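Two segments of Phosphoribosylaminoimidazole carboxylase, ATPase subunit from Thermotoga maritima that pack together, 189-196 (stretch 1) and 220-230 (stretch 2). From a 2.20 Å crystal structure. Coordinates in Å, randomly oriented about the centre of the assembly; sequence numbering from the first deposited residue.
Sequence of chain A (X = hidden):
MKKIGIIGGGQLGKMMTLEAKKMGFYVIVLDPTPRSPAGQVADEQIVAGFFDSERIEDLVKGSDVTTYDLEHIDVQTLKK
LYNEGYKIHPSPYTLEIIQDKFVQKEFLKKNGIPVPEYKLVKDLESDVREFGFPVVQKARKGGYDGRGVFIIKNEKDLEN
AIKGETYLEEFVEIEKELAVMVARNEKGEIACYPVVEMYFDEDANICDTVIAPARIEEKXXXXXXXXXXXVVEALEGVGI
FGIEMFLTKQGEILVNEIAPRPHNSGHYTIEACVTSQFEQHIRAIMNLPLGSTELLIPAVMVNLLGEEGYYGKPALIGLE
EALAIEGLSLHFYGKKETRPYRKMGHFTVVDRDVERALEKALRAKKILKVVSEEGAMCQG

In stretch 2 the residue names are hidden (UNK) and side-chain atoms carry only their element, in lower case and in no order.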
ATOM      1  N   GLU A 189      -9.001 -12.168 -20.141  1.00 16.26           N
ATOM      2  CA  GLU A 189      -9.747 -11.955 -18.908  1.00 17.50           C
ATOM      3  C   GLU A 189      -9.914 -10.452 -18.672  1.00 16.46           C
ATOM      4  O   GLU A 189      -8.963  -9.690 -18.851  1.00 15.87           O
ATOM      5  CB  GLU A 189      -9.024 -12.598 -17.714  1.00 18.18           C
ATOM      6  CG  GLU A 189      -9.538 -12.086 -16.375  1.00 20.41           C
ATOM      7  CD  GLU A 189      -9.084 -12.907 -15.177  1.00 21.25           C
ATOM      8  OE1 GLU A 189      -7.902 -13.307 -15.129  1.00 20.87           O
ATOM      9  OE2 GLU A 189      -9.916 -13.131 -14.271  1.00 19.52           O
ATOM     10  N   ILE A 190     -11.122 -10.025 -18.295  1.00 16.88           N
ATOM     11  CA  ILE A 190     -11.388  -8.607 -18.023  1.00 17.26           C
ATOM     12  C   ILE A 190     -11.762  -8.399 -16.558  1.00 15.25           C
ATOM     13  O   ILE A 190     -12.339  -9.274 -15.922  1.00 15.64           O
ATOM     14  CB  ILE A 190     -12.552  -8.026 -18.897  1.00 20.38           C
ATOM     15  CG1 ILE A 190     -13.829  -8.833 -18.666  1.00 24.34           C
ATOM     16  CG2 ILE A 190     -12.174  -8.030 -20.373  1.00 19.87           C
ATOM     17  CD1 ILE A 190     -15.042  -8.355 -19.468  1.00 26.36           C
ATOM     18  N   ALA A 191     -11.416  -7.232 -16.031  1.00 14.26           N
ATOM     19  CA  ALA A 191     -11.706  -6.871 -14.649  1.00 12.18           C
ATOM     20  C   ALA A 191     -12.212  -5.433 -14.673  1.00 11.44           C
ATOM     21  O   ALA A 191     -11.478  -4.518 -15.028  1.00 11.27           O
ATOM     22  CB  ALA A 191     -10.437  -6.971 -13.806  1.00 13.07           C
ATOM     23  N   CYS A 192     -13.466  -5.228 -14.301  1.00 10.56           N
ATOM     24  CA  CYS A 192     -14.019  -3.884 -14.335  1.00 10.77           C
ATOM     25  C   CYS A 192     -14.241  -3.316 -12.939  1.00  9.97           C
ATOM     26  O   CYS A 192     -14.763  -3.987 -12.053  1.00  8.76           O
ATOM     27  CB  CYS A 192     -15.332  -3.878 -15.128  1.00  9.58           C
ATOM     28  SG  CYS A 192     -15.938  -2.218 -15.542  1.00 17.16           S
ATOM     29  N   TYR A 193     -13.841  -2.064 -12.763  1.00  9.16           N
ATOM     30  CA  TYR A 193     -13.974  -1.376 -11.488  1.00  9.25           C
ATOM     31  C   TYR A 193     -15.278  -0.616 -11.404  1.00  9.56           C
ATOM     32  O   TYR A 193     -16.011  -0.515 -12.379  1.00  8.96           O
ATOM     33  CB  TYR A 193     -12.802  -0.407 -11.294  1.00  6.76           C
ATOM     34  CG  TYR A 193     -11.539  -1.103 -10.833  1.00  9.66           C
ATOM     35  CD1 TYR A 193     -11.317  -1.374  -9.483  1.00  8.81           C
ATOM     36  CD2 TYR A 193     -10.584  -1.528 -11.752  1.00  9.08           C
ATOM     37  CE1 TYR A 193     -10.171  -2.052  -9.066  1.00 10.88           C
ATOM     38  CE2 TYR A 193      -9.445  -2.206 -11.347  1.00 10.89           C
ATOM     39  CZ  TYR A 193      -9.242  -2.466 -10.008  1.00 10.43           C
ATOM     40  OH  TYR A 193      -8.109  -3.141  -9.626  1.00 11.10           O
ATOM     41  N   PRO A 194     -15.606  -0.104 -10.215  1.00 11.88           N
ATOM     42  CA  PRO A 194     -16.858   0.646 -10.125  1.00 12.57           C
ATOM     43  C   PRO A 194     -16.710   1.912 -10.981  1.00 13.11           C
ATOM     44  O   PRO A 194     -15.593   2.338 -11.292  1.00 10.23           O
ATOM     45  CB  PRO A 194     -16.958   0.970  -8.636  1.00 13.10           C
ATOM     46  CG  PRO A 194     -16.239  -0.180  -7.989  1.00 13.27           C
ATOM     47  CD  PRO A 194     -15.039  -0.356  -8.877  1.00 11.16           C
ATOM     48  N   VAL A 195     -17.828   2.495 -11.392  1.00 13.27           N
ATOM     49  CA  VAL A 195     -17.750   3.716 -12.165  1.00 14.71           C
ATOM     50  C   VAL A 195     -17.671   4.821 -11.115  1.00 14.86           C
ATOM     51  O   VAL A 195     -18.319   4.730 -10.076  1.00 14.80           O
ATOM     52  CB  VAL A 195     -18.991   3.894 -13.099  1.00 14.39           C
ATOM     53  CG1 VAL A 195     -20.059   2.893 -12.757  1.00 12.93           C
ATOM     54  CG2 VAL A 195     -19.532   5.306 -13.000  1.00 14.06           C
ATOM     55  N   VAL A 196     -16.848   5.839 -11.362  1.00 14.14           N
ATOM     56  CA  VAL A 196     -16.724   6.933 -10.405  1.00 13.80           C
ATOM     57  C   VAL A 196     -17.207   8.251 -10.983  1.00 14.19           C
ATOM     58  O   VAL A 196     -17.340   8.402 -12.200  1.00 11.50           O
ATOM     59  CB  VAL A 196     -15.277   7.094  -9.893  1.00 13.83           C
ATOM     60  CG1 VAL A 196     -14.864   5.842  -9.143  1.00 14.93           C
ATOM     61  CG2 VAL A 196     -14.333   7.376 -11.043  1.00 14.59           C
ATOM     62  N   UNK A 220     -27.525   3.507 -15.083  1.00 17.78           N
ATOM     63  CA  UNK A 220     -26.432   4.188 -15.762  1.00 19.15           C
ATOM     64  C   UNK A 220     -25.087   3.536 -15.456  1.00 19.04           C
ATOM     65  O   UNK A 220     -24.257   3.387 -16.346  1.00 20.19           O
ATOM     66  c   UNK A 220     -29.051   7.066 -17.801  1.00 15.36           C
ATOM     67  o   UNK A 220     -30.923   8.514 -17.418  1.00 19.61           O
ATOM     68  c   UNK A 220     -29.822   7.834 -16.943  1.00 16.82           C
ATOM     69  c   UNK A 220     -27.944   6.373 -17.296  1.00 18.84           C
ATOM     70  c   UNK A 220     -28.402   7.220 -15.100  1.00 19.90           C
ATOM     71  c   UNK A 220     -29.505   7.916 -15.596  1.00 18.00           C
ATOM     72  c   UNK A 220     -26.414   5.674 -15.392  1.00 18.51           C
ATOM     73  c   UNK A 220     -27.606   6.439 -15.938  1.00 19.69           C
ATOM     74  N   UNK A 221     -24.888   3.137 -14.202  1.00 19.12           N
ATOM     75  CA  UNK A 221     -23.652   2.481 -13.770  1.00 20.33           C
ATOM     76  C   UNK A 221     -23.417   1.204 -14.570  1.00 18.92           C
ATOM     77  O   UNK A 221     -22.299   0.921 -15.000  1.00 16.08           O
ATOM     78  c   UNK A 221     -23.738   2.109 -12.289  1.00 21.64           C
ATOM     79  o   UNK A 221     -24.423   3.105 -11.558  1.00 28.22           O
ATOM     80  N   UNK A 222     -24.484   0.431 -14.750  1.00 19.14           N
ATOM     81  CA  UNK A 222     -24.409  -0.821 -15.488  1.00 19.46           C
ATOM     82  C   UNK A 222     -23.971  -0.592 -16.934  1.00 17.85           C
ATOM     83  O   UNK A 222     -23.097  -1.294 -17.444  1.00 17.97           O
ATOM     84  c   UNK A 222     -25.763  -1.531 -15.439  1.00 23.21           C
ATOM     85  c   UNK A 222     -27.224  -4.912 -16.638  1.00 33.99           C
ATOM     86  n   UNK A 222     -27.413  -4.608 -18.088  1.00 36.80           N
ATOM     87  c   UNK A 222     -25.814  -2.863 -16.179  1.00 28.24           C
ATOM     88  c   UNK A 222     -27.078  -3.638 -15.816  1.00 32.32           C
ATOM     89  N   UNK A 223     -24.570   0.397 -17.588  1.00 17.20           N
ATOM     90  CA  UNK A 223     -24.229   0.714 -18.972  1.00 16.90           C
ATOM     91  C   UNK A 223     -22.820   1.306 -19.102  1.00 15.32           C
ATOM     92  O   UNK A 223     -22.117   1.026 -20.069  1.00 14.29           O
ATOM     93  c   UNK A 223     -25.255   1.705 -19.580  1.00 19.08           C
ATOM     94  c   UNK A 223     -27.689   1.887 -20.360  1.00 20.30           C
ATOM     95  c   UNK A 223     -24.720   2.297 -20.896  1.00 17.72           C
ATOM     96  c   UNK A 223     -26.590   0.988 -19.798  1.00 19.07           C
ATOM     97  N   UNK A 224     -22.420   2.123 -18.129  1.00 13.86           N
ATOM     98  CA  UNK A 224     -21.092   2.742 -18.136  1.00 15.80           C
ATOM     99  C   UNK A 224     -19.988   1.684 -18.062  1.00 15.18           C
ATOM    100  O   UNK A 224     -18.952   1.809 -18.720  1.00 14.49           O
ATOM    101  c   UNK A 224     -20.957   3.716 -16.963  1.00 13.63           C
ATOM    102  N   UNK A 225     -20.216   0.651 -17.251  1.00 15.03           N
ATOM    103  CA  UNK A 225     -19.248  -0.427 -17.090  1.00 16.49           C
ATOM    104  C   UNK A 225     -19.246  -1.285 -18.345  1.00 15.62           C
ATOM    105  O   UNK A 225     -18.225  -1.862 -18.705  1.00 14.04           O
ATOM    106  n   UNK A 225     -18.755  -2.432 -13.109  1.00 34.91           N
ATOM    107  c   UNK A 225     -18.276  -2.811 -11.923  1.00 38.21           C
ATOM    108  n   UNK A 225     -18.699  -2.224 -10.808  1.00 38.83           N
ATOM    109  n   UNK A 225     -17.364  -3.776 -11.849  1.00 36.84           N
ATOM    110  c   UNK A 225     -19.464  -0.514 -14.534  1.00 22.11           C
ATOM    111  c   UNK A 225     -19.754  -1.380 -13.303  1.00 27.52           C
ATOM    112  c   UNK A 225     -19.584  -1.278 -15.855  1.00 17.44           C
ATOM    113  N   UNK A 226     -20.395  -1.354 -19.012  1.00 14.76           N
ATOM    114  CA  UNK A 226     -20.517  -2.123 -20.244  1.00 15.67           C
ATOM    115  C   UNK A 226     -19.793  -1.388 -21.380  1.00 12.77           C
ATOM    116  O   UNK A 226     -19.039  -2.000 -22.139  1.00 13.32           O
ATOM    117  o   UNK A 226     -24.939  -4.135 -19.249  1.00 27.81           O
ATOM    118  c   UNK A 226     -24.245  -3.389 -19.973  1.00 27.47           C
ATOM    119  o   UNK A 226     -24.722  -2.769 -20.954  1.00 30.56           O
ATOM    120  c   UNK A 226     -22.758  -3.235 -19.636  1.00 24.31           C
ATOM    121  c   UNK A 226     -21.998  -2.326 -20.604  1.00 19.32           C
ATOM    122  N   UNK A 227     -20.015  -0.081 -21.486  0.50  6.96           N
ATOM    123  CA  UNK A 227     -19.371   0.714 -22.525  0.50  5.57           C
ATOM    124  C   UNK A 227     -17.855   0.627 -22.372  0.50  4.51           C
ATOM    125  O   UNK A 227     -17.135   0.360 -23.330  0.50  2.35           O
ATOM    126  c   UNK A 227     -19.759   2.214 -22.432  0.50  4.73           C
ATOM    127  c   UNK A 227     -21.280   2.381 -22.456  0.50  4.43           C
ATOM    128  c   UNK A 227     -19.118   2.987 -23.574  0.50  2.33           C
ATOM    129  c   UNK A 227     -21.935   1.899 -23.704  0.50  7.31           C
ATOM    130  N   UNK A 228     -17.384   0.863 -21.153  1.00  5.66           N
ATOM    131  CA  UNK A 228     -15.957   0.839 -20.854  1.00  8.82           C
ATOM    132  C   UNK A 228     -15.326  -0.497 -21.183  1.00  9.22           C
ATOM    133  O   UNK A 228     -14.258  -0.557 -21.786  1.00  9.85           O
ATOM    134  c   UNK A 228     -15.721   1.176 -19.387  1.00 10.74           C
ATOM    135  N   UNK A 229     -15.985  -1.571 -20.775  1.00 10.48           N
ATOM    136  CA  UNK A 229     -15.483  -2.907 -21.042  1.00 12.81           C
ATOM    137  C   UNK A 229     -15.373  -3.157 -22.547  1.00 14.24           C
ATOM    138  O   UNK A 229     -14.386  -3.720 -23.024  1.00 14.60           O
ATOM    139  o   UNK A 229     -16.432  -3.784 -18.991  1.00 10.05           O
ATOM    140  c   UNK A 229     -15.896  -5.367 -20.750  1.00 11.45           C
ATOM    141  c   UNK A 229     -16.401  -3.966 -20.416  1.00 12.87           C
ATOM    142  N   UNK A 230     -16.380  -2.724 -23.296  1.00 14.95           N
ATOM    143  CA  UNK A 230     -16.375  -2.913 -24.740  1.00 15.40           C
ATOM    144  C   UNK A 230     -15.226  -2.151 -25.405  1.00 14.60           C
ATOM    145  O   UNK A 230     -14.753  -2.534 -26.478  1.00 13.04           O
ATOM    146  c   UNK A 230     -17.702  -2.456 -25.330  1.00 14.21           C
ATOM    147  o   UNK A 230     -17.811  -1.046 -25.258  1.00 22.27           O
TER

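Position 220 opens the helical stretch with eight side-chain atoms: one carbon, then a six-carbon ring bearing an oxygen. It touches nothing on stretch 1, and its end leads away. This is Tyr220, whose ring and polar hydroxyl suit a partly exposed place. Position 221 has a carbon followed by an oxygen, with CB of 221 3.8 Å from Val195 CG1. It is Ser221, a short side chain set sideways where the two backbones come close; its CA lies 6.2 Å from the CA of Val195.

Position 222 carries four carbons in a row ending in nitrogen, and points away from the strand: Lys222, a long charged chain suited to an exposed surface. Position 223 has four carbons, forked at the first, with one arm two carbons long, out of reach of stretch 1. That is Ile223, apolar though exposed; it touches a crystal neighbour. At 224 a single carbon, CB, points toward the strand and lies 4.3 Å from Val195 CB; this is Ala224, a small apolar surface in a buried place.

Position 225 shows three carbons, a nitrogen, and a carbon carrying two more nitrogens, lying against Cys192, Tyr193, Pro194 and Val195. This is Arg225. Its length carries the guanidinium to the strand backbone, where NH2 lies 2.6 Å from Cys192 O, though the poor angle means no hydrogen bond. Tyr193 O and Pro194 N lie over one face of the group, and Arg225 CG packs 3.9 Å from Val195 CG1.

At 226, three carbons, the third bearing two oxygens, make Glu226. It points away from the strand, and its OE1 accepts a hydrogen bond from Lys222 NZ at 2.8 Å, a salt bridge one helical turn apart. Position 227 repeats the forked four-carbon pattern, out of reach of the strand: Ile227, apolar and only partly exposed. At 228 a lone carbon, CB, points toward stretch 1 but stays 5.1 Å from Cys192 SG; this is Ala228, its small methyl buried.

Position 229 has one carbon carrying an oxygen and a carbon, and it touches Ile190 and Cys192. This is Thr229, whose methyl, CG2, packs 3.4 Å from Ile190 CD1 while OG1 donates to Arg225 O at 2.6 Å, satisfying the hydroxyl within the helix. Position 230, a carbon then an oxygen, is out of reach of stretch 1: Ser230, whose short side chain lets OG donate to Ile227 O at 2.5 Å.

The contact buries 397 Å² without a hydrogen bond across it. Ile190, Cys192 and Val195 point toward the helix, and packing against Thr229, Arg225 and Ala224 joins the two segments.

Stretch 2, residues 220-230: YSKIAREIATS
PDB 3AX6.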